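Local coordinates for protein 3-methylornithine synthase (PDB 3T7V) that isomerises L-lysine to (3R)-3-methyl-D-ornithine by a radical mechanism that uses a [4Fe-4S] cluster and S-adenosylmethionine, a step in pyrrolysine biosynthesis, at residues A[63-68]-A[89-94]; A[71-76]-A[115-120]; A[143-148]-A[164-169]. All blocks are in the same frame, centred on the assembly; numbering follows the deposited sequence.

Contact 1. Residues A[63-68]-A[89-94]. With MD0 (5-amino-D-isoleucine), chain D.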
loop_
_atom_site.group_PDB
_atom_site.type_symbol
_atom_site.label_atom_id
_atom_site.label_comp_id
_atom_site.label_asym_id
_atom_site.label_seq_id
_atom_site.Cartn_x
_atom_site.Cartn_y
_atom_site.Cartn_z
ATOM N N CYS A 63 6.279 1.825 -8.684
ATOM C CA CYS A 63 5.493 1.207 -9.794
ATOM C C CYS A 63 4.810 -0.052 -9.331
ATOM O O CYS A 63 5.324 -0.759 -8.503
ATOM C CB CYS A 63 6.466 0.858 -10.856
ATOM S SG CYS A 63 5.735 0.257 -12.384
ATOM N N PHE A 64 3.633 -0.318 -9.813
ATOM C CA PHE A 64 2.882 -1.502 -9.401
ATOM C C PHE A 64 2.780 -2.460 -10.568
ATOM O O PHE A 64 2.197 -2.129 -11.629
ATOM C CB PHE A 64 1.469 -1.007 -9.022
ATOM C CG PHE A 64 0.577 -2.137 -8.543
ATOM C CD1 PHE A 64 0.954 -2.851 -7.403
ATOM C CD2 PHE A 64 -0.588 -2.496 -9.208
ATOM C CE1 PHE A 64 0.191 -3.918 -6.920
ATOM C CE2 PHE A 64 -1.373 -3.575 -8.727
ATOM C CZ PHE A 64 -0.968 -4.266 -7.606
ATOM N N ILE A 65 3.283 -3.662 -10.385
ATOM C CA ILE A 65 3.243 -4.746 -11.405
ATOM C C ILE A 65 2.502 -5.925 -10.845
ATOM O O ILE A 65 3.061 -6.748 -10.076
ATOM C CB ILE A 65 4.648 -5.176 -11.837
ATOM C CG1 ILE A 65 5.471 -3.946 -12.363
ATOM C CG2 ILE A 65 4.542 -6.256 -12.946
ATOM C CD1 ILE A 65 6.893 -4.364 -12.746
ATOM N N TYR A 66 1.233 -6.001 -11.237
ATOM C CA TYR A 66 0.357 -7.108 -10.782
ATOM C C TYR A 66 0.560 -8.209 -11.813
ATOM O O TYR A 66 0.008 -8.164 -12.915
ATOM C CB TYR A 66 -1.078 -6.569 -10.782
ATOM C CG TYR A 66 -2.085 -7.363 -9.975
ATOM C CD1 TYR A 66 -1.809 -8.565 -9.350
ATOM C CD2 TYR A 66 -3.376 -6.853 -9.879
ATOM C CE1 TYR A 66 -2.747 -9.218 -8.564
ATOM C CE2 TYR A 66 -4.340 -7.507 -9.120
ATOM C CZ TYR A 66 -4.001 -8.684 -8.496
ATOM O OH TYR A 66 -5.039 -9.276 -7.783
ATOM N N PHE A 67 1.470 -9.157 -11.490
ATOM C CA PHE A 67 1.982 -10.094 -12.511
ATOM C C PHE A 67 1.177 -11.396 -12.646
ATOM O O PHE A 67 1.343 -12.115 -13.592
ATOM C CB PHE A 67 3.481 -10.432 -12.291
ATOM C CG PHE A 67 3.808 -11.122 -11.010
ATOM C CD1 PHE A 67 4.160 -10.374 -9.921
ATOM C CD2 PHE A 67 3.752 -12.508 -10.882
ATOM C CE1 PHE A 67 4.439 -10.972 -8.712
ATOM C CE2 PHE A 67 4.001 -13.160 -9.678
ATOM C CZ PHE A 67 4.375 -12.364 -8.554
ATOM N N SER A 68 0.264 -11.607 -11.689
ATOM C CA SER A 68 -0.681 -12.717 -11.791
ATOM C C SER A 68 -1.909 -12.406 -10.986
ATOM O O SER A 68 -1.797 -12.051 -9.795
ATOM C CB SER A 68 -0.081 -14.030 -11.286
ATOM O OG SER A 68 -1.144 -15.019 -11.370
ATOM N N TYR A 89 -5.169 -13.257 -15.547
ATOM C CA TYR A 89 -4.000 -13.389 -16.391
ATOM C C TYR A 89 -2.788 -13.757 -15.581
ATOM O O TYR A 89 -2.756 -13.507 -14.348
ATOM C CB TYR A 89 -3.769 -12.082 -17.207
ATOM C CG TYR A 89 -3.389 -10.853 -16.373
ATOM C CD1 TYR A 89 -4.330 -9.883 -16.028
ATOM C CD2 TYR A 89 -2.042 -10.668 -15.946
ATOM C CE1 TYR A 89 -3.981 -8.760 -15.297
ATOM C CE2 TYR A 89 -1.678 -9.543 -15.141
ATOM C CZ TYR A 89 -2.642 -8.600 -14.880
ATOM O OH TYR A 89 -2.262 -7.509 -14.118
ATOM N N ARG A 90 -1.754 -14.232 -16.249
ATOM C CA ARG A 90 -0.464 -14.585 -15.584
ATOM C C ARG A 90 0.594 -14.207 -16.592
ATOM O O ARG A 90 0.680 -14.799 -17.679
ATOM C CB ARG A 90 -0.445 -16.060 -15.257
ATOM C CG ARG A 90 0.849 -16.498 -14.578
ATOM C CD ARG A 90 0.861 -18.006 -14.308
ATOM N NE ARG A 90 -0.246 -18.439 -13.392
ATOM C CZ ARG A 90 -1.284 -19.215 -13.689
ATOM N NH1 ARG A 90 -1.560 -19.595 -14.993
ATOM N NH2 ARG A 90 -2.074 -19.617 -12.753
ATOM N N LEU A 91 1.337 -13.138 -16.325
ATOM C CA LEU A 91 2.335 -12.620 -17.319
ATOM C C LEU A 91 3.363 -13.716 -17.581
ATOM O O LEU A 91 3.843 -14.425 -16.679
ATOM C CB LEU A 91 3.072 -11.418 -16.769
ATOM C CG LEU A 91 2.172 -10.215 -16.447
ATOM C CD1 LEU A 91 3.071 -9.092 -15.968
ATOM C CD2 LEU A 91 1.327 -9.782 -17.691
ATOM N N THR A 92 3.706 -13.882 -18.892
ATOM C CA THR A 92 4.795 -14.758 -19.218
ATOM C C THR A 92 6.169 -14.055 -18.948
ATOM O O THR A 92 6.179 -12.832 -18.754
ATOM C CB THR A 92 4.778 -15.103 -20.738
ATOM O OG1 THR A 92 4.973 -13.871 -21.447
ATOM C CG2 THR A 92 3.491 -15.788 -21.104
ATOM N N MET A 93 7.270 -14.825 -18.999
ATOM C CA MET A 93 8.572 -14.220 -18.823
ATOM C C MET A 93 8.814 -13.140 -19.847
ATOM O O MET A 93 9.408 -12.098 -19.515
ATOM C CB MET A 93 9.662 -15.311 -18.907
ATOM C CG MET A 93 11.036 -14.789 -18.501
ATOM S SD MET A 93 10.974 -13.974 -16.849
ATOM C CE MET A 93 9.798 -14.933 -15.847
ATOM N N GLU A 94 8.419 -13.364 -21.141
ATOM C CA GLU A 94 8.626 -12.333 -22.119
ATOM C C GLU A 94 7.855 -11.039 -21.811
ATOM O O GLU A 94 8.351 -9.920 -21.979
ATOM C CB GLU A 94 8.235 -12.845 -23.518
ATOM C CG GLU A 94 9.220 -13.853 -24.092
ATOM C CD GLU A 94 9.112 -15.259 -23.496
ATOM O OE1 GLU A 94 8.203 -15.681 -22.653
ATOM O OE2 GLU A 94 10.021 -16.048 -23.912
HETATM C C MD0 D . -1.446 0.071 -4.384
HETATM N N MD0 D . -2.658 -1.080 -6.145
HETATM O O MD0 D . -0.329 0.453 -3.977
HETATM C CA MD0 D . -1.533 -1.166 -5.219
HETATM C CB MD0 D . -1.680 -2.425 -4.313
HETATM C CD MD0 D . -0.142 -3.995 -2.948
HETATM N NE MD0 D . 1.127 -4.045 -2.233
HETATM C CG MD0 D . -0.367 -2.587 -3.492
HETATM C CG2 MD0 D . -2.894 -2.377 -3.351
HETATM O OXT MD0 D . -2.498 0.670 -4.132
HETATM O O HOH W 1 3.350 -14.133 -13.996
#
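Y89 sets its phenol against the backbone of Y66, with its OH beside the CB of Y66 and donating a hydrogen bond of 2.7 Å from Y89 OH to Y66 O. That carbonyl oxygen sits at the edge of the Y89 ring, near its plane, and the donor is tilted 22° from the carbonyl plane. The same hydroxyl is also hydrogen-bonded to the backbone N of E308, so two backbone groups fix the ring's outer end. One residue on, the strand is held by backbone: L91 N donates to F67 O over 2.9 Å, and a water donates to both F67 O and L91 O. S68 and R90 form a single beta bridge, with a CA-H...O contact of 3.4 Å from S68 CA to Y89 O.

This strand is the first of the parallel barrel of the radical SAM core, and 89-94 covers the end of the long loop that carries the cluster cysteines and the start of helix 93-103. L91 turns its side chain onto the strand, CG anti to the carbonyl carbon (chi1 -62°), and its CD1 packs against F67 CB at 3.9 Å. Beyond CB the F67 ring packs on strand 110-115 and helix 126-139. R90 passes S68 with its aliphatic chain, and both polar ends turn to D118, R90 NE in a salt bridge and S68 OG in a hydrogen bond. Deeper in the barrel F64 turns one ring face to the bound 5-amino-D-isoleucine, F64 CE1 lying 3.5 Å from its CB.

Contact 2. Residues A[71-76]-A[115-120]; sequences CKNQCS and MGEDPY. With SF4 (iron/sulfur cluster), chain B; SAM (S-adenosylmethionine), chain C.
C71 SG binds an iron of the cluster, FE2, at 2.3 Å, and across the contact the same sulfur accepts a hydrogen bond of 3.3 Å from E117 N. N73 N also donates a hydrogen bond to C71 SG, so two backbone donors grip the thiolate and would be expected to draw off part of its negative charge. C75 SG binds FE4, while FE1 is chelated by the amino N and carboxylate O of S-adenosylmethionine. G116 passes close to C71: its CA lies 3.9 Å from C71 CB, and a side chain there would collide with the cysteine.

The second shell begins at E117, the centre of an inverse gamma turn. Its carbonyl receives K72 N over 2.9 Å, the donor standing 36° above the carbonyl plane, and the aliphatic chain of K72 crosses over that oxygen. Farther out, K72 NZ and E117 OE1 form a long salt bridge of 3.8 Å, and a water donates to E117 OE1. E117 OE2 is hydrogen-bonded to L149 N. An alanine at E117 would probably leave K72 NZ without its carboxylate and L149 N without its acceptor, while the backbone bonds to the cysteine loop could remain. Such a loop, with C71, C75 and C78 spaced CxxxCxxC and S-adenosylmethionine chelating the remaining iron, is the signature of the radical SAM superfamily.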
loop_
_atom_site.group_PDB
_atom_site.type_symbol
_atom_site.label_atom_id
_atom_site.label_comp_id
_atom_site.label_asym_id
_atom_site.label_seq_id
_atom_site.Cartn_x
_atom_site.Cartn_y
_atom_site.Cartn_z
ATOM N N CYS A 71 -5.804 -16.252 -7.730
ATOM C CA CYS A 71 -5.732 -16.364 -6.257
ATOM C C CYS A 71 -6.504 -17.564 -5.773
ATOM O O CYS A 71 -7.633 -17.779 -6.219
ATOM C CB CYS A 71 -6.254 -15.126 -5.629
ATOM S SG CYS A 71 -5.799 -15.121 -3.838
ATOM N N LYS A 72 -5.933 -18.264 -4.804
ATOM C CA LYS A 72 -6.616 -19.395 -4.181
ATOM C C LYS A 72 -7.433 -19.001 -2.918
ATOM O O LYS A 72 -8.130 -19.829 -2.346
ATOM C CB LYS A 72 -5.587 -20.516 -3.889
ATOM C CG LYS A 72 -4.555 -20.176 -2.816
ATOM C CD LYS A 72 -3.337 -21.187 -3.036
ATOM C CE LYS A 72 -2.260 -20.910 -1.976
ATOM N NZ LYS A 72 -2.730 -21.449 -0.700
ATOM N N ASN A 73 -7.259 -17.782 -2.452
ATOM C CA ASN A 73 -7.924 -17.324 -1.194
ATOM C C ASN A 73 -9.315 -16.730 -1.500
ATOM O O ASN A 73 -9.683 -16.500 -2.676
ATOM C CB ASN A 73 -7.071 -16.258 -0.481
ATOM C CG ASN A 73 -5.947 -16.830 0.343
ATOM O OD1 ASN A 73 -5.070 -16.010 0.833
ATOM N ND2 ASN A 73 -5.988 -18.109 0.620
ATOM N N GLN A 74 -10.065 -16.499 -0.435
ATOM C CA GLN A 74 -11.495 -16.148 -0.575
ATOM C C GLN A 74 -11.829 -14.898 0.213
ATOM O O GLN A 74 -12.854 -14.788 0.920
ATOM C CB GLN A 74 -12.469 -17.335 -0.333
ATOM C CG GLN A 74 -12.293 -17.896 0.990
ATOM C CD GLN A 74 -13.258 -19.097 1.169
ATOM O OE1 GLN A 74 -14.491 -18.973 1.019
ATOM N NE2 GLN A 74 -12.665 -20.247 1.276
ATOM N N CYS A 75 -10.950 -13.903 0.152
ATOM C CA CYS A 75 -11.245 -12.644 0.823
ATOM C C CYS A 75 -12.577 -12.053 0.383
ATOM O O CYS A 75 -12.878 -11.936 -0.788
ATOM C CB CYS A 75 -10.133 -11.650 0.597
ATOM S SG CYS A 75 -8.508 -12.184 1.174
ATOM N N SER A 76 -13.351 -11.612 1.386
ATOM C CA SER A 76 -14.738 -11.180 1.068
ATOM C C SER A 76 -14.811 -9.842 0.324
ATOM O O SER A 76 -15.808 -9.518 -0.282
ATOM C CB SER A 76 -15.578 -11.184 2.312
ATOM O OG SER A 76 -15.004 -10.306 3.205
ATOM N N MET A 115 1.008 -10.381 -6.623
ATOM C CA MET A 115 0.163 -11.417 -7.189
ATOM C C MET A 115 -0.922 -11.747 -6.194
ATOM O O MET A 115 -0.819 -11.535 -4.988
ATOM C CB MET A 115 0.934 -12.717 -7.590
ATOM C CG MET A 115 1.748 -13.268 -6.393
ATOM S SD MET A 115 2.366 -14.912 -6.881
ATOM C CE MET A 115 3.405 -15.255 -5.478
ATOM N N GLY A 116 -1.992 -12.343 -6.734
ATOM C CA GLY A 116 -2.854 -13.178 -5.853
ATOM C C GLY A 116 -2.057 -14.381 -5.360
ATOM O O GLY A 116 -0.893 -14.568 -5.814
ATOM N N GLU A 117 -2.595 -15.166 -4.450
ATOM C CA GLU A 117 -1.910 -16.384 -4.036
ATOM C C GLU A 117 -2.148 -17.383 -5.168
ATOM O O GLU A 117 -3.020 -18.229 -5.105
ATOM C CB GLU A 117 -2.438 -16.883 -2.696
ATOM C CG GLU A 117 -2.126 -15.888 -1.558
ATOM C CD GLU A 117 -2.013 -16.576 -0.202
ATOM O OE1 GLU A 117 -2.086 -17.803 -0.097
ATOM O OE2 GLU A 117 -1.810 -15.758 0.764
ATOM N N ASP A 118 -1.263 -17.287 -6.188
ATOM C CA ASP A 118 -1.511 -18.058 -7.447
ATOM C C ASP A 118 -0.985 -19.475 -7.215
ATOM O O ASP A 118 0.228 -19.640 -7.004
ATOM C CB ASP A 118 -0.735 -17.318 -8.545
ATOM C CG ASP A 118 -0.796 -18.030 -9.880
ATOM O OD1 ASP A 118 -1.341 -19.102 -9.971
ATOM O OD2 ASP A 118 -0.219 -17.409 -10.801
ATOM N N PRO A 119 -1.853 -20.463 -7.427
ATOM C CA PRO A 119 -1.396 -21.847 -7.287
ATOM C C PRO A 119 -0.180 -22.210 -8.103
ATOM O O PRO A 119 0.597 -23.045 -7.713
ATOM C CB PRO A 119 -2.626 -22.656 -7.793
ATOM C CG PRO A 119 -3.793 -21.747 -7.543
ATOM C CD PRO A 119 -3.303 -20.336 -7.714
ATOM N N TYR A 120 -0.001 -21.608 -9.297
ATOM C CA TYR A 120 1.186 -21.852 -10.110
ATOM C C TYR A 120 2.486 -21.516 -9.359
ATOM O O TYR A 120 3.464 -22.278 -9.374
ATOM C CB TYR A 120 1.060 -21.050 -11.395
ATOM C CG TYR A 120 2.313 -21.158 -12.266
ATOM C CD1 TYR A 120 2.541 -22.279 -13.068
ATOM C CD2 TYR A 120 3.266 -20.131 -12.273
ATOM C CE1 TYR A 120 3.708 -22.421 -13.840
ATOM C CE2 TYR A 120 4.433 -20.213 -13.024
ATOM C CZ TYR A 120 4.590 -21.372 -13.859
ATOM O OH TYR A 120 5.747 -21.437 -14.590
HETATM FE FE1 SF4 B . -4.806 -10.973 -1.893
HETATM FE FE2 SF4 B . -6.303 -13.067 -2.966
HETATM FE FE3 SF4 B . -7.365 -10.620 -3.052
HETATM FE FE4 SF4 B . -7.198 -11.883 -0.736
HETATM S S1 SF4 B . -8.428 -12.577 -2.503
HETATM S S2 SF4 B . -6.609 -9.725 -1.128
HETATM S S3 SF4 B . -5.279 -13.039 -0.891
HETATM S S4 SF4 B . -5.534 -11.275 -4.152
HETATM N N SAM C . -2.760 -11.391 -2.535
HETATM C CA SAM C . -1.839 -10.751 -1.720
HETATM C C SAM C . -2.370 -10.295 -0.421
HETATM O O SAM C . -3.587 -10.415 -0.169
HETATM O OXT SAM C . -1.517 -9.898 0.447
HETATM C CB SAM C . -1.559 -9.484 -2.133
HETATM C CG SAM C . -2.596 -8.571 -2.648
HETATM S SD SAM C . -2.614 -6.954 -1.763
HETATM C CE SAM C . -2.164 -5.848 -3.073
HETATM C "C5'" SAM C . -4.364 -6.648 -1.648
HETATM C "C4'" SAM C . -4.676 -5.833 -0.633
HETATM O "O4'" SAM C . -5.313 -4.873 -1.689
HETATM C "C3'" SAM C . -5.459 -6.308 0.329
HETATM O "O3'" SAM C . -4.386 -6.333 1.281
HETATM C "C2'" SAM C . -6.177 -4.962 0.494
HETATM O "O2'" SAM C . -5.605 -4.111 1.541
HETATM C "C1'" SAM C . -6.258 -4.207 -0.844
HETATM N N9 SAM C . -7.597 -4.462 -1.493
HETATM C C8 SAM C . -8.102 -5.602 -2.055
HETATM N N7 SAM C . -9.345 -5.375 -2.456
HETATM C C5 SAM C . -9.645 -4.065 -2.161
HETATM C C6 SAM C . -10.819 -3.306 -2.285
HETATM N N6 SAM C . -11.945 -3.799 -2.804
HETATM N N1 SAM C . -10.783 -2.013 -1.931
HETATM C C2 SAM C . -9.665 -1.455 -1.379
HETATM N N3 SAM C . -8.551 -2.188 -1.138
HETATM C C4 SAM C . -8.554 -3.492 -1.561
HETATM O O HOH W 2 -3.851 -19.765 0.631
#

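Contact 3. Residues A[143-148]-A[164-169]; sequences IMISPG and NFLALY. With MD0 (5-amino-D-isoleucine), chain D; SAM (S-adenosylmethionine), chain C.
Strands 143-146 and 163-167, joined by helix 152-160, make one beta-alpha-beta unit of the parallel barrel, and their C-terminal ends open onto the bound product. The axes of strands 143-146 and 164-167 are 24° from parallel. I143 O accepts twice, from N164 N at 2.8 Å and from F165 N; I145 N then donates to F165 O, and A167 N donates to I145 O at 2.9 Å in a nearly straight bond (174° at the hydrogen).

M144 and F165 project from the same face of the sheet. M144 CG is anti to the backbone N (chi1 167°) and lies near the CB atoms of F165 and A167. The chain then bends at its last torsion, putting CE 3.7 Å from F165 CD1, while M144 SD rests on A167 CB. On the face of I145 and L166, L166 CD1 touches both I145 CG1 and P147 CD, the latter at 3.7 Å, the L166 and P147 side chains crossing at about a right angle. Past the strands, L168 CD1 lies against the backbone carbonyl of G148.

At the mouth, the side-chain amine of 5-amino-D-isoleucine, NE, donates to S146 OG at 2.9 Å and to Y169 OH at 2.8 Å. Each hydroxyl is backed by a carboxylate, S146 OG by D112 and Y169 OH by E205, and this acidic setting would probably favour the protonated amine. A167 CB packs against S146 OG, and between the strand ends a water takes the N-H of G148 and donates both to A167 O and to OXT of S-adenosylmethionine. Product and cofactor are thus met together at the C-terminal ends of adjacent strands, the usual place of the active site in a TIM-type barrel.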
loop_
_atom_site.group_PDB
_atom_site.type_symbol
_atom_site.label_atom_id
_atom_site.label_comp_id
_atom_site.label_asym_id
_atom_site.label_seq_id
_atom_site.Cartn_x
_atom_site.Cartn_y
_atom_site.Cartn_z
ATOM N N ILE A 143 13.015 -3.644 -4.730
ATOM C CA ILE A 143 11.812 -4.432 -5.066
ATOM C C ILE A 143 10.971 -4.648 -3.840
ATOM O O ILE A 143 11.464 -5.101 -2.777
ATOM C CB ILE A 143 12.191 -5.841 -5.623
ATOM C CG1 ILE A 143 12.831 -5.697 -6.976
ATOM C CG2 ILE A 143 10.938 -6.762 -5.759
ATOM C CD1 ILE A 143 13.262 -7.054 -7.535
ATOM N N MET A 144 9.693 -4.307 -3.956
ATOM C CA MET A 144 8.689 -4.675 -2.951
ATOM C C MET A 144 8.003 -5.914 -3.512
ATOM O O MET A 144 7.714 -5.970 -4.714
ATOM C CB MET A 144 7.654 -3.548 -2.811
ATOM C CG MET A 144 6.417 -3.988 -2.017
ATOM S SD MET A 144 5.366 -2.480 -1.789
ATOM C CE MET A 144 6.107 -1.908 -0.341
ATOM N N ILE A 145 7.818 -6.919 -2.702
ATOM C CA ILE A 145 7.001 -8.096 -3.098
ATOM C C ILE A 145 5.738 -8.104 -2.292
ATOM O O ILE A 145 5.739 -7.859 -1.044
ATOM C CB ILE A 145 7.817 -9.412 -2.990
ATOM C CG1 ILE A 145 8.309 -9.666 -1.563
ATOM C CG2 ILE A 145 8.876 -9.498 -4.078
ATOM C CD1 ILE A 145 8.884 -11.100 -1.368
ATOM N N SER A 146 4.628 -8.462 -2.971
ATOM C CA SER A 146 3.341 -8.659 -2.305
ATOM C C SER A 146 2.829 -10.019 -2.801
ATOM O O SER A 146 2.003 -10.063 -3.715
ATOM C CB SER A 146 2.360 -7.531 -2.712
ATOM O OG SER A 146 2.911 -6.261 -2.483
ATOM N N PRO A 147 3.334 -11.116 -2.250
ATOM C CA PRO A 147 3.067 -12.434 -2.798
ATOM C C PRO A 147 1.996 -13.188 -2.038
ATOM O O PRO A 147 1.788 -14.388 -2.329
ATOM C CB PRO A 147 4.428 -13.126 -2.583
ATOM C CG PRO A 147 4.865 -12.597 -1.230
ATOM C CD PRO A 147 4.394 -11.132 -1.184
ATOM N N GLY A 148 1.402 -12.519 -1.037
ATOM C CA GLY A 148 0.552 -13.204 -0.055
ATOM C C GLY A 148 1.397 -13.918 0.972
ATOM O O GLY A 148 2.600 -13.646 1.090
ATOM N N ASN A 164 13.526 -6.285 -1.358
ATOM C CA ASN A 164 13.801 -5.352 -0.287
ATOM C C ASN A 164 12.626 -5.121 0.675
ATOM O O ASN A 164 12.898 -4.806 1.852
ATOM C CB ASN A 164 14.143 -3.974 -0.889
ATOM C CG ASN A 164 15.414 -4.022 -1.678
ATOM O OD1 ASN A 164 16.524 -3.993 -1.084
ATOM N ND2 ASN A 164 15.280 -4.205 -2.932
ATOM N N PHE A 165 11.382 -5.106 0.221
ATOM C CA PHE A 165 10.204 -4.813 1.033
ATOM C C PHE A 165 9.269 -5.990 0.883
ATOM O O PHE A 165 9.119 -6.575 -0.204
ATOM C CB PHE A 165 9.532 -3.529 0.436
ATOM C CG PHE A 165 9.552 -2.337 1.297
ATOM C CD1 PHE A 165 8.593 -2.255 2.357
ATOM C CD2 PHE A 165 10.397 -1.288 1.054
ATOM C CE1 PHE A 165 8.546 -1.112 3.150
ATOM C CE2 PHE A 165 10.370 -0.132 1.860
ATOM C CZ PHE A 165 9.435 -0.048 2.886
ATOM N N LEU A 166 8.632 -6.311 1.966
ATOM C CA LEU A 166 7.468 -7.230 1.943
ATOM C C LEU A 166 6.224 -6.440 2.296
ATOM O O LEU A 166 6.169 -5.824 3.372
ATOM C CB LEU A 166 7.649 -8.346 2.974
ATOM C CG LEU A 166 6.387 -9.257 3.120
ATOM C CD1 LEU A 166 6.167 -10.024 1.842
ATOM C CD2 LEU A 166 6.639 -10.160 4.293
ATOM N N ALA A 167 5.244 -6.448 1.406
ATOM C CA ALA A 167 3.956 -5.784 1.734
ATOM C C ALA A 167 2.943 -6.878 2.017
ATOM O O ALA A 167 2.628 -7.683 1.136
ATOM C CB ALA A 167 3.521 -4.913 0.530
ATOM N N LEU A 168 2.476 -6.921 3.237
ATOM C CA LEU A 168 1.547 -8.004 3.652
ATOM C C LEU A 168 0.606 -7.388 4.677
ATOM O O LEU A 168 0.938 -7.290 5.872
ATOM C CB LEU A 168 2.405 -9.180 4.284
ATOM C CG LEU A 168 1.575 -10.466 4.490
ATOM C CD1 LEU A 168 1.244 -11.140 3.149
ATOM C CD2 LEU A 168 2.383 -11.418 5.428
ATOM N N TYR A 169 -0.519 -6.868 4.174
ATOM C CA TYR A 169 -1.326 -6.013 5.052
ATOM C C TYR A 169 -2.254 -6.830 5.913
ATOM O O TYR A 169 -2.803 -7.828 5.503
ATOM C CB TYR A 169 -2.213 -5.032 4.189
ATOM C CG TYR A 169 -1.413 -4.284 3.112
ATOM C CD1 TYR A 169 -0.067 -3.963 3.319
ATOM C CD2 TYR A 169 -1.994 -3.944 1.932
ATOM C CE1 TYR A 169 0.681 -3.331 2.304
ATOM C CE2 TYR A 169 -1.293 -3.335 0.924
ATOM C CZ TYR A 169 0.049 -3.056 1.104
ATOM O OH TYR A 169 0.762 -2.445 0.075
HETATM C C MD0 D . -1.446 0.071 -4.384
HETATM N N MD0 D . -2.658 -1.080 -6.145
HETATM O O MD0 D . -0.329 0.453 -3.977
HETATM C CA MD0 D . -1.533 -1.166 -5.219
HETATM C CB MD0 D . -1.680 -2.425 -4.313
HETATM C CD MD0 D . -0.142 -3.995 -2.948
HETATM N NE MD0 D . 1.127 -4.045 -2.233
HETATM C CG MD0 D . -0.367 -2.587 -3.492
HETATM C CG2 MD0 D . -2.894 -2.377 -3.351
HETATM O OXT MD0 D . -2.498 0.670 -4.132
HETATM N N SAM C . -2.760 -11.391 -2.535
HETATM C CA SAM C . -1.839 -10.751 -1.720
HETATM C C SAM C . -2.370 -10.295 -0.421
HETATM O O SAM C . -3.587 -10.415 -0.169
HETATM O OXT SAM C . -1.517 -9.898 0.447
HETATM C CB SAM C . -1.559 -9.484 -2.133
HETATM C CG SAM C . -2.596 -8.571 -2.648
HETATM S SD SAM C . -2.614 -6.954 -1.763
HETATM C CE SAM C . -2.164 -5.848 -3.073
HETATM C "C5'" SAM C . -4.364 -6.648 -1.648
HETATM C "C4'" SAM C . -4.676 -5.833 -0.633
HETATM O "O4'" SAM C . -5.313 -4.873 -1.689
HETATM C "C3'" SAM C . -5.459 -6.308 0.329
HETATM O "O3'" SAM C . -4.386 -6.333 1.281
HETATM C "C2'" SAM C . -6.177 -4.962 0.494
HETATM O "O2'" SAM C . -5.605 -4.111 1.541
HETATM C "C1'" SAM C . -6.258 -4.207 -0.844
HETATM N N9 SAM C . -7.597 -4.462 -1.493
HETATM C C8 SAM C . -8.102 -5.602 -2.055
HETATM N N7 SAM C . -9.345 -5.375 -2.456
HETATM C C5 SAM C . -9.645 -4.065 -2.161
HETATM C C6 SAM C . -10.819 -3.306 -2.285
HETATM N N6 SAM C . -11.945 -3.799 -2.804
HETATM N N1 SAM C . -10.783 -2.013 -1.931
HETATM C C2 SAM C . -9.665 -1.455 -1.379
HETATM N N3 SAM C . -8.551 -2.188 -1.138
HETATM C C4 SAM C . -8.554 -3.492 -1.561
HETATM O O HOH W 3 1.292 -9.776 -0.086
#

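How the contacts relate
All three contacts belong to the radical SAM core, but they differ in depth. Contact 3 is the most central and almost wholly buried, a regular strand pair; contact 1 is buried too, though it lies nearer the periphery, where a strand end receives a returning loop; contact 2 is partly buried and mixes cluster ligation with charged groups at its outer side. Contacts 1 and 2 share the carboxylate of D118, and M115 packs on F67. Contact 2 meets contact 3 through M115 N and S146 O, a probable backbone hydrogen bond. Contacts 1 and 3 do not touch, yet both reach the bound 5-amino-D-isoleucine, by an aromatic face in one and by hydroxyls in the other.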